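Local coordinates for protein PfkB family carbohydrate kinase (Listeria grayi DSM 20601, PDB 4GM6) that probably phosphorylates a sugar or sugar-derived substrate as a PfkB-type carbohydrate kinase, at residues L66-H71 with L300-L304; T73-T77 with E146-I151. All blocks are in the same frame, centred on the assembly; numbering follows the deposited sequence.

Interaction 1: L66-H71 with L300-L304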
loop_
_atom_site.group_PDB
_atom_site.type_symbol
_atom_site.label_atom_id
_atom_site.label_comp_id
_atom_site.label_asym_id
_atom_site.label_seq_id
_atom_site.Cartn_x
_atom_site.Cartn_y
_atom_site.Cartn_z
ATOM N N LEU C 66 -24.230 4.608 -19.293
ATOM C CA LEU C 66 -25.193 4.163 -20.310
ATOM C C LEU C 66 -24.672 2.908 -20.986
ATOM O O LEU C 66 -25.413 1.948 -21.201
ATOM C CB LEU C 66 -25.479 5.254 -21.369
ATOM C CG LEU C 66 -26.523 6.282 -20.923
ATOM C CD1 LEU C 66 -26.648 7.449 -21.892
ATOM C CD2 LEU C 66 -27.874 5.619 -20.703
ATOM N N SER C 67 -23.387 2.929 -21.322
ATOM C CA SER C 67 -22.762 1.806 -21.997
ATOM C C SER C 67 -22.790 0.555 -21.115
ATOM O O SER C 67 -22.873 -0.570 -21.612
ATOM C CB SER C 67 -21.321 2.157 -22.354
ATOM O OG SER C 67 -20.658 1.046 -22.926
ATOM N N LYS C 68 -22.710 0.756 -19.803
ATOM C CA LYS C 68 -22.799 -0.354 -18.868
ATOM C C LYS C 68 -24.154 -1.027 -19.022
ATOM O O LYS C 68 -24.301 -2.225 -18.776
ATOM C CB LYS C 68 -22.634 0.133 -17.429
ATOM C CG LYS C 68 -21.194 0.351 -16.996
ATOM C CD LYS C 68 -20.431 -0.964 -16.886
ATOM C CE LYS C 68 -18.975 -0.715 -16.488
ATOM N NZ LYS C 68 -18.061 -0.493 -17.652
ATOM N N LEU C 69 -25.144 -0.240 -19.422
ATOM C CA LEU C 69 -26.517 -0.724 -19.526
ATOM C C LEU C 69 -26.898 -1.139 -20.948
ATOM O O LEU C 69 -28.075 -1.341 -21.245
ATOM C CB LEU C 69 -27.488 0.339 -19.017
ATOM C CG LEU C 69 -27.317 0.686 -17.538
ATOM C CD1 LEU C 69 -28.104 1.934 -17.181
ATOM C CD2 LEU C 69 -27.756 -0.482 -16.683
ATOM N N GLY C 70 -25.908 -1.264 -21.824
ATOM C CA GLY C 70 -26.159 -1.779 -23.168
ATOM C C GLY C 70 -26.295 -0.746 -24.272
ATOM O O GLY C 70 -26.442 -1.103 -25.432
ATOM N N HIS C 71 -26.242 0.536 -23.936
ATOM C CA HIS C 71 -26.390 1.562 -24.964
ATOM C C HIS C 71 -25.047 1.964 -25.579
ATOM O O HIS C 71 -24.166 2.465 -24.878
ATOM C CB HIS C 71 -27.095 2.793 -24.399
ATOM C CG HIS C 71 -28.436 2.500 -23.802
ATOM N ND1 HIS C 71 -29.589 2.447 -24.554
ATOM C CD2 HIS C 71 -28.809 2.253 -22.525
ATOM C CE1 HIS C 71 -30.615 2.174 -23.765
ATOM N NE2 HIS C 71 -30.166 2.052 -22.529
ATOM N N LEU C 300 -32.159 7.959 -18.040
ATOM C CA LEU C 300 -32.141 7.932 -19.502
ATOM C C LEU C 300 -32.358 6.495 -19.981
ATOM O O LEU C 300 -33.122 6.252 -20.900
ATOM C CB LEU C 300 -30.842 8.545 -20.074
ATOM C CG LEU C 300 -30.666 10.078 -19.982
ATOM C CD1 LEU C 300 -29.269 10.552 -20.386
ATOM C CD2 LEU C 300 -31.711 10.841 -20.796
ATOM N N HIS C 301 -31.713 5.532 -19.337
ATOM C CA HIS C 301 -31.923 4.131 -19.716
ATOM C C HIS C 301 -33.410 3.787 -19.687
ATOM O O HIS C 301 -33.926 3.160 -20.607
ATOM C CB HIS C 301 -31.113 3.177 -18.816
ATOM C CG HIS C 301 -31.403 1.723 -19.054
ATOM N ND1 HIS C 301 -31.114 1.090 -20.244
ATOM C CD2 HIS C 301 -31.952 0.778 -18.252
ATOM C CE1 HIS C 301 -31.471 -0.180 -20.166
ATOM N NE2 HIS C 301 -31.981 -0.396 -18.966
ATOM N N GLY C 302 -34.100 4.227 -18.639
ATOM C CA GLY C 302 -35.519 3.928 -18.474
ATOM C C GLY C 302 -36.359 4.650 -19.510
ATOM O O GLY C 302 -37.329 4.101 -20.033
ATOM N N ILE C 303 -35.994 5.891 -19.805
ATOM C CA ILE C 303 -36.669 6.650 -20.863
ATOM C C ILE C 303 -36.486 5.978 -22.225
ATOM O O ILE C 303 -37.422 5.905 -23.022
ATOM C CB ILE C 303 -36.166 8.109 -20.924
ATOM C CG1 ILE C 303 -36.637 8.874 -19.677
ATOM C CG2 ILE C 303 -36.649 8.790 -22.208
ATOM C CD1 ILE C 303 -36.005 10.242 -19.491
ATOM N N LEU C 304 -35.280 5.473 -22.476
ATOM C CA LEU C 304 -34.953 4.824 -23.745
ATOM C C LEU C 304 -35.577 3.442 -23.905
ATOM O O LEU C 304 -35.817 2.998 -25.024
ATOM C CB LEU C 304 -33.442 4.704 -23.900
ATOM C CG LEU C 304 -32.710 5.999 -24.225
ATOM C CD1 LEU C 304 -31.220 5.814 -24.004
ATOM C CD2 LEU C 304 -33.005 6.417 -25.653
#
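NE2 of H71 meets ND1 of H301 at 2.7 Å, the only hydrogen bond between 66-71 and 300-304, with an angle of 156°; either nitrogen could be the donor. It ties the Schellman turn that ends helix 58-68 to the last turn of helix 291-304, two helices lying beside the large, mainly parallel sheet of the PfkB fold. The imidazoles meet rim to rim with their planes at 72°, and neither lies over the face of the other. NE2 of H71 sits in the plane of the H301 ring, at its edge. At H301, CG stands anti to the backbone N (chi1 174°), and this carries the ring across to the turn.

Each ring also has a leucine of the partner segment over one face. CB of L69 lies 4.1 Å from the centroid of the H301 ring, close enough to its normal for a CH-pi contact, while CD1 of the same leucine touches H301 CB at 3.6 Å. In return, CD1 of L304 stands 4.0 Å from the centroid of the H71 ring, offset toward the rim. L66 completes the apolar side, its CD2 reaching L300 CB at 4.2 Å.

The turn sets the backbone of H71. G70, with positive phi, is the C-prime residue, and its N is hydrogen-bonded to S67 O. The second nitrogen of the H71 ring, ND1, is hydrogen-bonded to K25 O, so the imidazole is fixed at both nitrogens and its rotation is restricted. W307 meets the H301 ring nearly at right angles, and E335 of helix 335-344 touches both L69 and H301. On the turn side, L66 O accepts H71 N at 3.2 Å and L69 N at 2.8 Å, the two donors arriving from opposite faces of its carbonyl plane.

Interaction 2: T73-T77 with E146-I151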
loop_
_atom_site.group_PDB
_atom_site.type_symbol
_atom_site.label_atom_id
_atom_site.label_comp_id
_atom_site.label_asym_id
_atom_site.label_seq_id
_atom_site.Cartn_x
_atom_site.Cartn_y
_atom_site.Cartn_z
ATOM N N THR C 73 -22.538 4.273 -26.945
ATOM C CA THR C 73 -22.404 5.702 -26.716
ATOM C C THR C 73 -21.154 6.252 -27.396
ATOM O O THR C 73 -20.230 5.498 -27.738
ATOM C CB THR C 73 -22.337 6.026 -25.207
ATOM O OG1 THR C 73 -21.279 5.273 -24.599
ATOM C CG2 THR C 73 -23.658 5.694 -24.522
ATOM N N ARG C 74 -21.137 7.567 -27.578
ATOM C CA ARG C 74 -20.020 8.271 -28.184
ATOM C C ARG C 74 -19.944 9.648 -27.543
ATOM O O ARG C 74 -20.946 10.172 -27.035
ATOM C CB ARG C 74 -20.250 8.432 -29.681
ATOM C CG ARG C 74 -21.338 9.443 -30.006
ATOM C CD ARG C 74 -21.643 9.465 -31.489
ATOM N NE ARG C 74 -21.865 8.124 -32.030
ATOM C CZ ARG C 74 -22.542 7.869 -33.147
ATOM N NH1 ARG C 74 -23.084 8.858 -33.847
ATOM N NH2 ARG C 74 -22.690 6.618 -33.561
ATOM N N ILE C 75 -18.763 10.248 -27.573
ATOM C CA ILE C 75 -18.582 11.524 -26.903
ATOM C C ILE C 75 -17.710 12.470 -27.702
ATOM O O ILE C 75 -16.592 12.123 -28.110
ATOM C CB ILE C 75 -17.969 11.352 -25.497
ATOM C CG1 ILE C 75 -18.021 12.673 -24.718
ATOM C CG2 ILE C 75 -16.528 10.864 -25.586
ATOM C CD1 ILE C 75 -17.482 12.578 -23.302
ATOM N N ALA C 76 -18.237 13.667 -27.923
ATOM C CA ALA C 76 -17.461 14.746 -28.514
ATOM C C ALA C 76 -16.625 15.382 -27.394
ATOM O O ALA C 76 -17.171 15.992 -26.473
ATOM C CB ALA C 76 -18.386 15.767 -29.161
ATOM N N THR C 77 -15.307 15.215 -27.453
ATOM C CA THR C 77 -14.443 15.786 -26.427
ATOM C C THR C 77 -13.033 16.106 -26.950
ATOM O O THR C 77 -12.698 15.781 -28.090
ATOM C CB THR C 77 -14.359 14.866 -25.195
ATOM O OG1 THR C 77 -14.040 15.650 -24.039
ATOM C CG2 THR C 77 -13.293 13.789 -25.406
ATOM N N GLU C 146 -22.129 13.153 -39.021
ATOM C CA GLU C 146 -21.524 11.910 -38.559
ATOM C C GLU C 146 -21.687 11.781 -37.050
ATOM O O GLU C 146 -21.907 10.687 -36.521
ATOM C CB GLU C 146 -20.044 11.848 -38.955
ATOM C CG GLU C 146 -19.810 11.993 -40.454
ATOM C CD GLU C 146 -20.720 11.089 -41.263
ATOM O OE1 GLU C 146 -21.056 11.443 -42.418
ATOM O OE2 GLU C 146 -21.111 10.026 -40.732
ATOM N N LEU C 147 -21.594 12.914 -36.361
ATOM C CA LEU C 147 -21.673 12.933 -34.907
ATOM C C LEU C 147 -23.071 12.569 -34.425
ATOM O O LEU C 147 -23.235 11.973 -33.349
ATOM C CB LEU C 147 -21.296 14.317 -34.370
ATOM C CG LEU C 147 -21.377 14.472 -32.849
ATOM C CD1 LEU C 147 -20.328 13.596 -32.185
ATOM C CD2 LEU C 147 -21.200 15.924 -32.435
ATOM N N LEU C 148 -24.074 12.942 -35.218
ATOM C CA LEU C 148 -25.469 12.742 -34.825
ATOM C C LEU C 148 -26.139 11.540 -35.510
ATOM O O LEU C 148 -27.333 11.281 -35.304
ATOM C CB LEU C 148 -26.278 14.021 -35.089
ATOM C CG LEU C 148 -25.794 15.289 -34.369
ATOM C CD1 LEU C 148 -26.729 16.456 -34.646
ATOM C CD2 LEU C 148 -25.659 15.058 -32.868
ATOM N N LYS C 149 -25.372 10.803 -36.310
ATOM C CA LYS C 149 -25.911 9.672 -37.068
ATOM C C LYS C 149 -26.335 8.498 -36.175
ATOM O O LYS C 149 -25.587 8.064 -35.292
ATOM C CB LYS C 149 -24.892 9.198 -38.111
ATOM C CG LYS C 149 -25.373 8.051 -38.998
ATOM C CD LYS C 149 -24.394 6.889 -38.894
ATOM C CE LYS C 149 -24.388 6.338 -37.473
ATOM N NZ LYS C 149 -23.044 5.877 -37.026
ATOM N N GLY C 150 -27.542 7.986 -36.410
ATOM C CA GLY C 150 -28.050 6.847 -35.643
ATOM C C GLY C 150 -28.193 7.113 -34.153
ATOM O O GLY C 150 -28.070 6.201 -33.332
ATOM N N ILE C 151 -28.463 8.367 -33.800
ATOM C CA ILE C 151 -28.597 8.771 -32.400
ATOM C C ILE C 151 -30.064 9.013 -32.035
ATOM O O ILE C 151 -30.867 9.421 -32.879
ATOM C CB ILE C 151 -27.790 10.056 -32.107
ATOM C CG1 ILE C 151 -26.286 9.809 -32.273
ATOM C CG2 ILE C 151 -28.089 10.567 -30.703
ATOM C CD1 ILE C 151 -25.710 8.890 -31.208
#
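NH1 of R74 reaches two main-chain carbonyls of 146-151: a buried arginine on strand 73-79 of the mainly parallel PfkB sheet thus holds the connection that follows helix 144-147 and enters strand 153-157. The bond to L147 O is 3.2 Å long and nearly straight at 162°. The oxygen lies in the guanidinium plane, although the nitrogen stands well above the carbonyl plane. With K149 O the planes are reversed and the bond is more bent, at 139°: at 3.0 Å, NH1 lies in the carbonyl plane on a lone pair, while the oxygen is tilted from the guanidinium plane. E146 O is also near, but its angle is too poor for a bond.

I151 covers one face of the guanidinium, its CD1 3.6 Å above the plane and displaced toward the rim. Beside this polar grip, CB of A76 touches CD1 of L147 at 4.2 Å. The leucine side chain also packs on V28 and F101 of the flanking strands.

R74 projects from the sheet with CG between backbone N and carbonyl carbon (chi1 72°); a bend at chi3 then turns the guanidinium toward the carbonyls. Its backbone is paired with V27 and T29 of strand 27-30. On the other side of the contact, L148 to I151 form a type II turn, with G150 at positive phi, which brings K149 O and the I151 side chain round to the arginine. D143 OD1 accepts from E146 N farther back.

K149 NZ lies 3.6 Å from R74 NH2, two like charges at close range. Such proximity would be unfavourable by itself; the two carbonyl dipoles probably offset part of the arginine's positive charge, and D98 of strand 97-104, whose residue the R74 side chain touches, may help to balance it.

The first segments of the two interactions follow one another along the chain: helix 58-68, which ends in 66-71, leads into strand 73-79, and interaction 2 is nested inside the loop closed by interaction 1. Their centres are about 15 Å apart, yet they touch, and in the modelled conformer of T73 its CG2 lies 3.7 Å from L66 CB. T73 and R74 point to opposite sides of the strand: T73 packs against the helix, whereas R74 reaches 146-151. Strand 27-30 is a shared neighbour, V27 touching L66 and L304 and V28 packing near R74 and L147. Interaction 1 joins two helices beside the sheet, whereas interaction 2 joins a strand of it to the connection after helix 144-147.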